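Local atomic coordinates of major allergen Alt a 1 (Alternaria alternata, PDB entry 3V0R), a protein that is a secreted fungal allergen, built as a disulfide-linked homodimer, that may bind host plant thaumatin-like proteins and inhibit their beta-glucanase activity. Residues L46-S51 with E67-D72; K25-Y30 with G110-V115; K17-Y22 with V119-I124. All blocks are in the same frame, centred on the assembly; numbering follows the deposited sequence.

Contact 1. Residues L46-S51 with E67-D72. With 0FU (2,5,6-triaminopyrimidin-4-ol), chain M.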
loop_
_atom_site.group_PDB
_atom_site.type_symbol
_atom_site.label_atom_id
_atom_site.label_comp_id
_atom_site.label_asym_id
_atom_site.label_seq_id
_atom_site.Cartn_x
_atom_site.Cartn_y
_atom_site.Cartn_z
ATOM N N LEU A 46 -0.136 0.129 18.747
ATOM C CA LEU A 46 -0.553 -0.764 17.700
ATOM C C LEU A 46 -2.030 -0.602 17.305
ATOM O O LEU A 46 -2.953 -0.697 18.129
ATOM C CB LEU A 46 -0.274 -2.196 18.201
ATOM C CG LEU A 46 -0.644 -3.331 17.274
ATOM C CD1 LEU A 46 0.464 -3.327 16.235
ATOM C CD2 LEU A 46 -0.715 -4.654 18.035
ATOM N N ASP A 47 -2.243 -0.416 16.003
ATOM C CA ASP A 47 -3.543 -0.149 15.464
ATOM C C ASP A 47 -3.417 -0.273 13.974
ATOM O O ASP A 47 -2.897 0.646 13.323
ATOM C CB ASP A 47 -3.999 1.252 15.879
ATOM C CG ASP A 47 -5.479 1.496 15.648
ATOM O OD1 ASP A 47 -6.148 0.655 15.040
ATOM O OD2 ASP A 47 -5.971 2.563 16.062
ATOM N N PHE A 48 -3.857 -1.376 13.395
ATOM C CA PHE A 48 -3.666 -1.572 12.000
ATOM C C PHE A 48 -4.734 -2.455 11.387
ATOM O O PHE A 48 -5.559 -3.047 12.105
ATOM C CB PHE A 48 -2.320 -2.191 11.761
ATOM C CG PHE A 48 -2.172 -3.556 12.270
ATOM C CD1 PHE A 48 -2.166 -4.644 11.375
ATOM C CD2 PHE A 48 -2.041 -3.803 13.580
ATOM C CE1 PHE A 48 -2.024 -5.926 11.830
ATOM C CE2 PHE A 48 -1.915 -5.086 14.067
ATOM C CZ PHE A 48 -1.870 -6.153 13.187
ATOM N N THR A 49 -4.748 -2.473 10.057
ATOM C CA THR A 49 -5.681 -3.313 9.297
ATOM C C THR A 49 -5.046 -4.608 8.888
ATOM O O THR A 49 -3.866 -4.683 8.453
ATOM C CB THR A 49 -6.238 -2.575 8.086
ATOM O OG1 THR A 49 -6.855 -1.379 8.543
ATOM C CG2 THR A 49 -7.389 -3.432 7.444
ATOM N N CYS A 50 -5.776 -5.678 9.105
ATOM C CA CYS A 50 -5.383 -6.940 8.638
ATOM C C CYS A 50 -6.375 -7.335 7.526
ATOM O O CYS A 50 -7.573 -7.355 7.769
ATOM C CB CYS A 50 -5.418 -7.880 9.859
ATOM S SG CYS A 50 -4.932 -9.542 9.478
ATOM N N SER A 51 -5.884 -7.605 6.308
ATOM C CA SER A 51 -6.797 -7.948 5.222
ATOM C C SER A 51 -6.170 -8.803 4.183
ATOM O O SER A 51 -4.939 -8.879 4.059
ATOM C CB SER A 51 -7.273 -6.661 4.565
ATOM O OG SER A 51 -6.188 -6.043 3.892
ATOM N N GLU A 67 1.466 -6.252 3.465
ATOM C CA GLU A 67 2.704 -6.540 2.690
ATOM C C GLU A 67 3.876 -6.780 3.655
ATOM O O GLU A 67 4.697 -7.697 3.464
ATOM C CB GLU A 67 3.088 -5.393 1.699
ATOM N N ASN A 68 3.962 -5.931 4.668
ATOM C CA ASN A 68 5.071 -5.983 5.585
ATOM C C ASN A 68 4.790 -6.893 6.775
ATOM O O ASN A 68 5.724 -7.354 7.402
ATOM C CB ASN A 68 5.414 -4.555 6.081
ATOM C CG ASN A 68 6.175 -3.711 5.037
ATOM O OD1 ASN A 68 7.123 -4.159 4.320
ATOM N ND2 ASN A 68 5.763 -2.445 4.945
ATOM N N SER A 69 3.509 -7.192 7.064
ATOM C CA SER A 69 3.086 -7.499 8.454
ATOM C C SER A 69 3.820 -8.613 9.240
ATOM O O SER A 69 4.123 -9.705 8.762
ATOM C CB SER A 69 1.574 -7.758 8.582
ATOM O OG SER A 69 1.155 -7.391 9.913
ATOM N N PHE A 70 4.025 -8.331 10.508
ATOM C CA PHE A 70 4.551 -9.320 11.398
ATOM C C PHE A 70 3.451 -10.328 11.823
ATOM O O PHE A 70 3.716 -11.238 12.580
ATOM C CB PHE A 70 5.148 -8.566 12.602
ATOM C CG PHE A 70 4.124 -7.891 13.460
ATOM C CD1 PHE A 70 3.470 -6.765 13.027
ATOM C CD2 PHE A 70 3.781 -8.420 14.699
ATOM C CE1 PHE A 70 2.461 -6.183 13.797
ATOM C CE2 PHE A 70 2.809 -7.825 15.487
ATOM C CZ PHE A 70 2.158 -6.703 15.040
ATOM N N MET A 71 2.216 -10.135 11.373
ATOM C CA MET A 71 1.094 -10.989 11.795
ATOM C C MET A 71 0.540 -11.764 10.582
ATOM O O MET A 71 0.398 -11.194 9.504
ATOM C CB MET A 71 -0.059 -10.139 12.278
ATOM C CG MET A 71 0.181 -9.364 13.557
ATOM S SD MET A 71 0.487 -10.467 14.947
ATOM C CE MET A 71 -1.036 -11.409 14.826
ATOM N N ASP A 72 0.176 -13.015 10.829
ATOM C CA ASP A 72 -0.602 -13.842 9.884
ATOM C C ASP A 72 -1.931 -14.103 10.470
ATOM O O ASP A 72 -2.081 -14.115 11.684
ATOM C CB ASP A 72 0.074 -15.160 9.584
ATOM C CG ASP A 72 1.381 -14.980 8.744
ATOM O OD1 ASP A 72 1.556 -13.967 8.059
ATOM O OD2 ASP A 72 2.211 -15.899 8.775
HETATM C C4 0FU M . -9.051 -3.377 4.063
HETATM N N3 0FU M . -9.707 -4.349 3.419
HETATM C C2 0FU M . -10.775 -4.940 3.995
HETATM N NAA 0FU M . -11.387 -5.909 3.285
HETATM N N1 0FU M . -11.230 -4.564 5.228
HETATM C C6 0FU M . -10.595 -3.597 5.908
HETATM N NAB 0FU M . -11.000 -3.225 7.129
HETATM C C5 0FU M . -9.487 -2.985 5.308
HETATM N NAC 0FU M . -8.780 -2.020 5.897
HETATM O O4 0FU M . -7.979 -2.724 3.548
#
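F48 projects from strand 47-51 into segment 67-72, mostly a loop, where F70, M71 and S69 receive its ring. The apolar contacts carry most of the joint. F48 CZ meets M71 CG at 3.8 Å, the two side chains crossing at about a right angle. With CG anti to its carbonyl carbon (chi1 -67°), M71 sets this slim, unbranched methylene against F48 CZ and also over one face of the F70 ring, toward its rim. L46 CD1 touches F70 CZ at 4.0 Å, reaching the edge of that ring near its plane. L46 CG lies anti to the backbone N, and chi2 of 77° then brings CD1 to the ring edge; a branched apolar residue suits this spot because one methyl can reach the aromatic rim.

The F48 and F70 rings form an oblique pair, centroids 5.9 Å apart, planes at 46°.

Polar contacts shape the loop itself. S69 OG accepts from M71 N at 3.3 Å, an ST turn that suits a small hydroxyl residue, and the same oxygen lies 4.0 Å from F48 CE1. T49 and S51 lie on the far side of the strand and belong to a triaminopyrimidinol pocket.

C50 is disulfide-bonded to C65. N68 of the second subunit accepts from T49 N, and F70 meets F70 of that subunit. Strand 33-40 pairs with F48 through I38, while M71 packs on strands 81-87 and 15-25.

Contact 2. Residues K25-Y30 with G110-V115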
loop_
_atom_site.group_PDB
_atom_site.type_symbol
_atom_site.label_atom_id
_atom_site.label_comp_id
_atom_site.label_asym_id
_atom_site.label_seq_id
_atom_site.Cartn_x
_atom_site.Cartn_y
_atom_site.Cartn_z
ATOM N N LYS A 25 -18.633 -11.512 -0.433
ATOM C CA LYS A 25 -18.881 -12.810 -1.068
ATOM C C LYS A 25 -19.547 -12.534 -2.412
ATOM O O LYS A 25 -20.746 -12.265 -2.460
ATOM C CB LYS A 25 -19.853 -13.628 -0.192
ATOM C CG LYS A 25 -19.317 -13.949 1.203
ATOM C CD LYS A 25 -20.405 -14.678 2.007
ATOM C CE LYS A 25 -19.869 -15.155 3.357
ATOM N NZ LYS A 25 -21.042 -15.610 4.241
ATOM N N PRO A 26 -18.784 -12.554 -3.503
ATOM C CA PRO A 26 -19.262 -12.118 -4.827
ATOM C C PRO A 26 -20.333 -13.009 -5.392
ATOM O O PRO A 26 -21.180 -12.551 -6.204
ATOM C CB PRO A 26 -17.991 -12.171 -5.694
ATOM C CG PRO A 26 -17.037 -13.042 -4.961
ATOM C CD PRO A 26 -17.360 -12.926 -3.520
ATOM N N GLU A 27 -20.304 -14.265 -4.960
ATOM C CA GLU A 27 -21.306 -15.216 -5.360
ATOM C C GLU A 27 -22.044 -15.821 -4.185
ATOM O O GLU A 27 -22.693 -16.848 -4.323
ATOM C CB GLU A 27 -20.647 -16.318 -6.210
ATOM C CG GLU A 27 -19.980 -15.766 -7.461
ATOM C CD GLU A 27 -20.978 -15.094 -8.423
ATOM O OE1 GLU A 27 -22.184 -15.413 -8.380
ATOM O OE2 GLU A 27 -20.570 -14.255 -9.261
ATOM N N GLY A 28 -21.957 -15.176 -3.029
ATOM C CA GLY A 28 -22.674 -15.566 -1.850
ATOM C C GLY A 28 -22.082 -16.754 -1.126
ATOM O O GLY A 28 -22.711 -17.257 -0.228
ATOM N N THR A 29 -20.892 -17.214 -1.513
ATOM C CA THR A 29 -20.275 -18.403 -0.884
ATOM C C THR A 29 -18.925 -18.041 -0.293
ATOM O O THR A 29 -18.841 -17.578 0.833
ATOM C CB THR A 29 -20.170 -19.561 -1.909
ATOM O OG1 THR A 29 -19.487 -19.107 -3.073
ATOM C CG2 THR A 29 -21.579 -20.092 -2.351
ATOM N N TYR A 30 -17.870 -18.200 -1.069
ATOM C CA TYR A 30 -16.501 -17.813 -0.644
ATOM C C TYR A 30 -16.357 -16.297 -0.604
ATOM O O TYR A 30 -17.119 -15.557 -1.293
ATOM C CB TYR A 30 -15.456 -18.396 -1.602
ATOM C CG TYR A 30 -15.691 -17.974 -3.025
ATOM C CD1 TYR A 30 -16.420 -18.775 -3.902
ATOM C CD2 TYR A 30 -15.218 -16.753 -3.489
ATOM C CE1 TYR A 30 -16.665 -18.361 -5.218
ATOM C CE2 TYR A 30 -15.439 -16.340 -4.800
ATOM C CZ TYR A 30 -16.155 -17.154 -5.652
ATOM O OH TYR A 30 -16.390 -16.698 -6.911
ATOM N N GLY A 110 -24.237 -7.708 -8.666
ATOM C CA GLY A 110 -24.517 -9.064 -9.122
ATOM C C GLY A 110 -25.630 -9.667 -8.295
ATOM O O GLY A 110 -25.827 -9.295 -7.119
ATOM N N PRO A 111 -26.313 -10.672 -8.868
ATOM C CA PRO A 111 -27.508 -11.171 -8.219
ATOM C C PRO A 111 -27.196 -11.998 -6.989
ATOM O O PRO A 111 -28.070 -12.109 -6.167
ATOM C CB PRO A 111 -28.186 -12.019 -9.306
ATOM C CG PRO A 111 -27.087 -12.421 -10.248
ATOM C CD PRO A 111 -25.908 -11.504 -10.028
ATOM N N LYS A 112 -25.972 -12.544 -6.834
ATOM C CA LYS A 112 -25.583 -13.259 -5.589
ATOM C C LYS A 112 -24.434 -12.582 -4.783
ATOM O O LYS A 112 -23.759 -13.208 -3.970
ATOM C CB LYS A 112 -25.224 -14.707 -5.919
ATOM C CG LYS A 112 -26.297 -15.497 -6.688
ATOM C CD LYS A 112 -26.007 -17.014 -6.661
ATOM C CE LYS A 112 -25.259 -17.518 -7.915
ATOM N NZ LYS A 112 -24.208 -18.588 -7.675
ATOM N N ASP A 113 -24.272 -11.277 -4.998
ATOM C CA ASP A 113 -23.269 -10.481 -4.338
ATOM C C ASP A 113 -23.738 -10.075 -2.933
ATOM O O ASP A 113 -24.827 -9.470 -2.771
ATOM C CB ASP A 113 -23.007 -9.245 -5.199
ATOM C CG ASP A 113 -21.968 -8.327 -4.615
ATOM O OD1 ASP A 113 -20.863 -8.841 -4.330
ATOM O OD2 ASP A 113 -22.287 -7.084 -4.500
ATOM N N PHE A 114 -22.924 -10.417 -1.910
ATOM C CA PHE A 114 -23.233 -10.078 -0.531
ATOM C C PHE A 114 -22.034 -9.425 0.097
ATOM O O PHE A 114 -20.900 -9.784 -0.219
ATOM C CB PHE A 114 -23.605 -11.325 0.274
ATOM C CG PHE A 114 -24.984 -11.785 -0.012
ATOM C CD1 PHE A 114 -26.041 -11.370 0.790
ATOM C CD2 PHE A 114 -25.246 -12.558 -1.121
ATOM C CE1 PHE A 114 -27.346 -11.740 0.472
ATOM C CE2 PHE A 114 -26.551 -12.957 -1.438
ATOM C CZ PHE A 114 -27.600 -12.538 -0.629
ATOM N N VAL A 115 -22.296 -8.431 0.930
ATOM C CA VAL A 115 -21.262 -7.789 1.696
ATOM C C VAL A 115 -21.612 -7.976 3.179
ATOM O O VAL A 115 -22.791 -7.897 3.556
ATOM C CB VAL A 115 -21.070 -6.322 1.276
ATOM C CG1 VAL A 115 -20.498 -6.246 -0.139
ATOM C CG2 VAL A 115 -22.385 -5.558 1.351
HETATM O O HOH W 1 -23.411 -12.374 -7.941
#
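E27 and K112, each from a type I turn (K25-G28 and G110-D113), cross at a slant. The carboxylate atom E27 OE1 stands 3.8 Å from K112 NZ, a long salt bridge. Both chains fold to achieve it: E27 turns at chi2 (-63°), bringing CD back toward K112, and K112 bends at chi3 and chi4 while its CB lies 3.7 Å from E27 O. Long, flexible charged residues suit such a surface position.

K25 and F114 project from the same face of the sheet, their CB atoms 4.4 Å apart. Beneath them the backbones form a single antiparallel hydrogen-bonded pair: K25 N to F114 O and F114 N to K25 O, each 2.9 Å. The K25 chain then runs out, extended, away from the contact, whereas F114 CD2 rests 4.0 Å from G28 CA. G28 has a positive phi (77°), which glycine accepts readily at the end of the turn.

A water joins the turns, donating to P26 O and accepting from K112 N, each at 2.8 Å. D113 directs its carboxylate to a salt bridge with R24 of strand 15-25. The contact lies where strand 15-25 ends and strand 114-128 begins, two neighbours inside the sheet, with V115 paired to R105 of strand 93-106.

Contact 3. Residues K17-Y22 with V119-I124. With 0FU (2,5,6-triaminopyrimidin-4-ol), chain K; 0FU (2,5,6-triaminopyrimidin-4-ol), chain M; SO4 (sulfate ion), chain B.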
loop_
_atom_site.group_PDB
_atom_site.type_symbol
_atom_site.label_atom_id
_atom_site.label_comp_id
_atom_site.label_asym_id
_atom_site.label_seq_id
_atom_site.Cartn_x
_atom_site.Cartn_y
_atom_site.Cartn_z
ATOM N N LYS A 17 -8.102 -5.718 20.543
ATOM C CA LYS A 17 -9.504 -5.543 20.156
ATOM C C LYS A 17 -9.586 -5.692 18.665
ATOM O O LYS A 17 -8.735 -5.126 17.949
ATOM C CB LYS A 17 -9.915 -4.122 20.518
ATOM C CG LYS A 17 -11.365 -3.806 20.187
ATOM C CD LYS A 17 -11.711 -2.391 20.677
ATOM C CE LYS A 17 -11.421 -1.395 19.564
ATOM N NZ LYS A 17 -11.891 -0.003 19.905
ATOM N N ILE A 18 -10.592 -6.436 18.192
ATOM C CA ILE A 18 -10.845 -6.655 16.796
ATOM C C ILE A 18 -12.160 -5.927 16.509
ATOM O O ILE A 18 -13.151 -6.035 17.228
ATOM C CB ILE A 18 -10.992 -8.137 16.392
ATOM C CG1 ILE A 18 -9.841 -8.957 16.954
ATOM C CG2 ILE A 18 -11.166 -8.243 14.854
ATOM C CD1 ILE A 18 -8.474 -8.722 16.315
ATOM N N SER A 19 -12.155 -5.131 15.470
ATOM C CA SER A 19 -13.325 -4.326 15.110
ATOM C C SER A 19 -13.367 -4.073 13.587
ATOM O O SER A 19 -12.404 -4.350 12.835
ATOM C CB SER A 19 -13.328 -2.954 15.828
ATOM O OG SER A 19 -12.169 -2.232 15.466
ATOM N N GLU A 20 -14.500 -3.529 13.156
ATOM C CA GLU A 20 -14.718 -3.200 11.709
ATOM C C GLU A 20 -14.410 -4.348 10.732
ATOM O O GLU A 20 -13.804 -4.220 9.657
ATOM C CB GLU A 20 -14.063 -1.842 11.354
ATOM C CG GLU A 20 -14.076 -0.679 12.399
ATOM C CD GLU A 20 -15.354 -0.401 13.317
ATOM O OE1 GLU A 20 -15.013 -0.063 14.446
ATOM O OE2 GLU A 20 -16.633 -0.399 13.005
ATOM N N PHE A 21 -14.884 -5.527 11.094
ATOM C CA PHE A 21 -14.824 -6.647 10.181
ATOM C C PHE A 21 -15.585 -6.292 8.919
ATOM O O PHE A 21 -16.652 -5.692 8.974
ATOM C CB PHE A 21 -15.518 -7.893 10.796
ATOM C CG PHE A 21 -15.583 -9.068 9.869
ATOM C CD1 PHE A 21 -14.487 -9.797 9.607
ATOM C CD2 PHE A 21 -16.734 -9.363 9.211
ATOM C CE1 PHE A 21 -14.547 -10.916 8.780
ATOM C CE2 PHE A 21 -16.836 -10.446 8.342
ATOM C CZ PHE A 21 -15.717 -11.220 8.114
ATOM N N TYR A 22 -15.010 -6.640 7.771
ATOM C CA TYR A 22 -15.674 -6.522 6.467
ATOM C C TYR A 22 -15.398 -7.782 5.704
ATOM O O TYR A 22 -14.383 -8.399 5.881
ATOM C CB TYR A 22 -15.133 -5.316 5.663
ATOM C CG TYR A 22 -15.742 -5.069 4.269
ATOM C CD1 TYR A 22 -16.773 -4.114 4.067
ATOM C CD2 TYR A 22 -15.244 -5.710 3.135
ATOM C CE1 TYR A 22 -17.286 -3.848 2.793
ATOM C CE2 TYR A 22 -15.788 -5.467 1.864
ATOM C CZ TYR A 22 -16.809 -4.561 1.697
ATOM O OH TYR A 22 -17.275 -4.279 0.423
ATOM N N VAL A 119 -20.840 -6.691 13.506
ATOM C CA VAL A 119 -21.895 -6.122 14.349
ATOM C C VAL A 119 -21.460 -5.935 15.802
ATOM O O VAL A 119 -22.184 -5.331 16.587
ATOM C CB VAL A 119 -23.198 -6.914 14.260
ATOM C CG1 VAL A 119 -23.704 -6.892 12.829
ATOM C CG2 VAL A 119 -23.048 -8.337 14.779
ATOM N N ALA A 120 -20.256 -6.408 16.147
ATOM C CA ALA A 120 -19.737 -6.304 17.503
ATOM C C ALA A 120 -18.246 -6.421 17.475
ATOM O O ALA A 120 -17.690 -7.122 16.615
ATOM C CB ALA A 120 -20.277 -7.409 18.395
ATOM N N ASP A 121 -17.583 -5.776 18.433
ATOM C CA ASP A 121 -16.150 -5.959 18.586
ATOM C C ASP A 121 -15.896 -7.329 19.224
ATOM O O ASP A 121 -16.811 -7.897 19.802
ATOM C CB ASP A 121 -15.593 -4.901 19.518
ATOM C CG ASP A 121 -15.565 -3.510 18.909
ATOM O OD1 ASP A 121 -15.846 -3.290 17.760
ATOM O OD2 ASP A 121 -15.209 -2.588 19.658
ATOM N N ALA A 122 -14.673 -7.844 19.106
ATOM C CA ALA A 122 -14.237 -9.081 19.754
ATOM C C ALA A 122 -12.869 -8.802 20.363
ATOM O O ALA A 122 -12.157 -7.941 19.899
ATOM C CB ALA A 122 -14.110 -10.246 18.732
ATOM N N TYR A 123 -12.510 -9.549 21.395
ATOM C CA TYR A 123 -11.241 -9.410 22.059
ATOM C C TYR A 123 -10.476 -10.699 21.949
ATOM O O TYR A 123 -11.050 -11.799 22.152
ATOM C CB TYR A 123 -11.491 -9.002 23.469
ATOM C CG TYR A 123 -11.963 -7.591 23.566
ATOM C CD1 TYR A 123 -13.311 -7.267 23.416
ATOM C CD2 TYR A 123 -11.051 -6.537 23.731
ATOM C CE1 TYR A 123 -13.714 -5.910 23.396
ATOM C CE2 TYR A 123 -11.452 -5.222 23.787
ATOM C CZ TYR A 123 -12.768 -4.913 23.623
ATOM O OH TYR A 123 -13.117 -3.618 23.662
ATOM N N ILE A 124 -9.210 -10.649 21.596
ATOM C CA ILE A 124 -8.452 -11.890 21.441
ATOM C C ILE A 124 -7.362 -11.879 22.540
ATOM O O ILE A 124 -6.828 -10.795 22.895
ATOM C CB ILE A 124 -7.788 -12.019 20.027
ATOM C CG1 ILE A 124 -6.907 -10.850 19.585
ATOM C CG2 ILE A 124 -8.816 -12.290 18.939
ATOM C CD1 ILE A 124 -5.400 -10.995 19.935
HETATM C C4 0FU K . -11.103 -1.412 2.931
HETATM N N3 0FU K . -10.961 -0.713 4.082
HETATM C C2 0FU K . -11.996 -0.672 4.960
HETATM N NAA 0FU K . -11.852 0.036 6.094
HETATM N N1 0FU K . -13.159 -1.333 4.732
HETATM C C6 0FU K . -13.326 -2.001 3.580
HETATM N NAB 0FU K . -14.428 -2.666 3.190
HETATM C C5 0FU K . -12.301 -2.051 2.698
HETATM N NAC 0FU K . -12.489 -2.742 1.589
HETATM O O4 0FU K . -10.134 -1.541 1.948
HETATM C C4 0FU M . -9.051 -3.377 4.063
HETATM N N3 0FU M . -9.707 -4.349 3.419
HETATM C C2 0FU M . -10.775 -4.940 3.995
HETATM N NAA 0FU M . -11.387 -5.909 3.285
HETATM N N1 0FU M . -11.230 -4.564 5.228
HETATM C C6 0FU M . -10.595 -3.597 5.908
HETATM N NAB 0FU M . -11.000 -3.225 7.129
HETATM C C5 0FU M . -9.487 -2.985 5.308
HETATM N NAC 0FU M . -8.780 -2.020 5.897
HETATM O O4 0FU M . -7.979 -2.724 3.548
HETATM S S SO4 B . -11.163 2.950 17.623
HETATM O O1 SO4 B . -10.913 1.482 17.412
HETATM O O2 SO4 B . -12.273 3.089 18.611
HETATM O O3 SO4 B . -9.909 3.582 18.143
HETATM O O4 SO4 B . -11.586 3.690 16.396
HETATM O O HOH W 2 -16.903 -3.909 15.200
HETATM O O HOH W 3 -16.260 -6.096 13.632
#
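K17 and Y123 lie side by side on one face of an antiparallel ladder, part of the beta-barrel that gives Alt a 1 its fold. The lysine chain follows the tyrosine outward. Its CB is 3.8 Å from Y123 CE2. CG, anti to the backbone N (chi1 -179°), lies 3.9 Å from both Y123 CE2 and CZ. CD is near two oxygens, 3.5 Å from Y123 OH and 3.6 Å from D121 OD2. At chi3 (90°) the chain turns, carrying CE toward a sulfate that probably comes from the crystallisation liquor. NZ donates to sulfate O1 at 3.1 Å, more weakly to O2, and to N109 OD1 of the third subunit. D121 OD2 stays beyond salt-bridge range, though its charge probably favours a lysine here. The long methylene chain suits K17: it packs apolar atoms on a ring and still delivers a cation to the subunit boundary.

On the other face, I18 pairs with A122 by two backbone hydrogen bonds, the shorter being I18 N to A122 O at 2.8 Å. Small A122 fits beside the branched I18, whose CG1 also meets I124 CG2 at 4.0 Å, roughly at a right angle, next to L100 of strand 93-106.

Beyond S19 direct pairing is interrupted until F21 bonds to G118, and waters bridge the two segments. One accepts from E20 N and donates to D121 OD1, the latter bond measuring 2.8 Å.

All three contacts belong to one antiparallel sheet. Contacts 2 and 3 both use strand 114-128; contact 3 lies on its neighbour 15-25, contact 2 at that strand's end and the following loop. Their centres are about 22 Å apart, yet they touch where V115 CG1 lies 3.8 Å from Y22 OH, and both reach the third subunit. Contact 1 faces the second subunit instead, its centre about 15 Å from that of contact 3. These two share a triaminopyrimidinol pocket, with T49 and S51 from contact 1 and E20 and Y22 from contact 3; P26's side chain is about 11 Å from a bound triaminopyrimidinol. A different ligand, 8-aminooctanoic acid, lies about 5 Å from F70's side chain.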